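PDB 3E0E: replication protein A from Methanococcus maripaludis, which probably binds DNA, as other replication protein A family members do, this fragment being one OB-fold nucleic acid binding domain of the longer protein. Local coordinates for residues S6-M9 and P10-G14. Numbering follows the deposited sequence.
Sequences SELM and PNLSG
A type II beta turn from M9 to L12 brings the chain round into the first long strand, 12-29, of this OB-fold barrel, and L12 folds back against the residues that lead into the turn. P10 and N11 fill the two corner positions; N11 has the positive phi (65°) that the second corner of a type II turn requires. Across the turn L12 N donates to M9 O at 3.3 Å, but the N-H is bent well off the line (126°) and the bond is weak. The same carbonyl oxygen is approached by carbon, with L12 CB 3.0 Å from M9 O. The L12 side chain, with CG anti to the backbone N (chi1 165°), is directed back at L8 and M9. Farther out, its CD2 branch lies 3.5 Å from M9 N and 3.8 Å from L8 CA. L8, the buried residue of this contact, crosses L12 at about a right angle, and both leucines also rest on Y3 of the short strand 2-3, while L8 reaches V76 of strand 69-78. Backbone hydrogen bonds of N11 and L12 with V76, and of G14 with G74, join residues 11-14 to strand 69-78, and N11 OD1 is hydrogen-bonded to Y75 OH. The exposed selenomethionine M9 turns its SE end away from P10-G14; its CB sits 3.5 Å from P10 CD, a closeness imposed largely by the peptide link between them. The two leucines meet through single methyl groups, L8 CD2 lying 3.9 Å from L12 CD2.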
loop_
_atom_site.group_PDB
_atom_site.type_symbol
_atom_site.label_atom_id
_atom_site.label_comp_id
_atom_site.label_asym_id
_atom_site.label_seq_id
_atom_site.Cartn_x
_atom_site.Cartn_y
_atom_site.Cartn_z
ATOM N N SER A 6 7.841 -6.497 -8.647
ATOM C CA SER A 6 8.875 -7.525 -8.744
ATOM C C SER A 6 10.282 -6.963 -8.545
ATOM O O SER A 6 11.223 -7.713 -8.284
ATOM C CB SER A 6 8.802 -8.224 -10.103
ATOM O OG SER A 6 9.061 -7.318 -11.163
ATOM N N GLU A 7 10.426 -5.647 -8.662
ATOM C CA GLU A 7 11.731 -5.014 -8.513
ATOM C C GLU A 7 12.019 -4.577 -7.085
ATOM O O GLU A 7 13.146 -4.214 -6.755
ATOM C CB GLU A 7 11.830 -3.804 -9.444
ATOM C CG GLU A 7 11.519 -4.126 -10.896
ATOM C CD GLU A 7 11.585 -2.903 -11.794
ATOM O OE1 GLU A 7 10.925 -1.891 -11.476
ATOM O OE2 GLU A 7 12.291 -2.956 -12.824
ATOM N N LEU A 8 11.001 -4.612 -6.233
ATOM C CA LEU A 8 11.177 -4.200 -4.845
ATOM C C LEU A 8 12.159 -5.080 -4.074
ATOM O O LEU A 8 12.257 -6.283 -4.317
ATOM C CB LEU A 8 9.827 -4.192 -4.127
ATOM C CG LEU A 8 8.786 -3.230 -4.706
ATOM C CD1 LEU A 8 7.482 -3.391 -3.944
ATOM C CD2 LEU A 8 9.295 -1.796 -4.623
HETATM N N MSE A 9 12.887 -4.457 -3.153
HETATM C CA MSE A 9 13.862 -5.140 -2.308
HETATM C C MSE A 9 13.686 -4.639 -0.878
HETATM O O MSE A 9 13.170 -3.546 -0.654
HETATM C CB MSE A 9 15.295 -4.829 -2.758
HETATM C CG MSE A 9 15.611 -5.151 -4.205
HETATM SE SE MSE A 9 17.349 -4.811 -4.579
HETATM C CE MSE A 9 18.032 -6.469 -4.508
ATOM N N PRO A 10 14.112 -5.435 0.112
ATOM C CA PRO A 10 13.988 -5.030 1.515
ATOM C C PRO A 10 14.844 -3.792 1.788
ATOM O O PRO A 10 15.897 -3.613 1.173
ATOM C CB PRO A 10 14.500 -6.252 2.273
ATOM C CG PRO A 10 14.177 -7.389 1.343
ATOM C CD PRO A 10 14.583 -6.826 0.009
ATOM N N ASN A 11 14.387 -2.946 2.705
ATOM C CA ASN A 11 15.103 -1.727 3.073
ATOM C C ASN A 11 15.179 -0.736 1.918
ATOM O O ASN A 11 16.045 0.139 1.882
ATOM C CB ASN A 11 16.510 -2.073 3.568
ATOM C CG ASN A 11 16.492 -3.015 4.761
ATOM O OD1 ASN A 11 15.919 -2.703 5.807
ATOM N ND2 ASN A 11 17.123 -4.173 4.610
ATOM N N LEU A 12 14.259 -0.882 0.974
ATOM C CA LEU A 12 14.190 -0.005 -0.180
ATOM C C LEU A 12 13.001 0.925 -0.023
ATOM O O LEU A 12 11.946 0.517 0.458
ATOM C CB LEU A 12 14.005 -0.821 -1.460
ATOM C CG LEU A 12 13.564 -0.034 -2.695
ATOM C CD1 LEU A 12 14.752 0.709 -3.285
ATOM C CD2 LEU A 12 12.972 -0.988 -3.720
ATOM N N SER A 13 13.175 2.177 -0.423
ATOM C CA SER A 13 12.089 3.140 -0.363
ATOM C C SER A 13 11.794 3.564 -1.790
ATOM O O SER A 13 12.682 4.007 -2.511
ATOM C CB SER A 13 12.483 4.348 0.485
ATOM O OG SER A 13 12.502 3.997 1.859
ATOM N N GLY A 14 10.542 3.416 -2.200
ATOM C CA GLY A 14 10.185 3.781 -3.551
ATOM C C GLY A 14 8.696 3.933 -3.740
ATOM O O GLY A 14 7.925 3.932 -2.777
#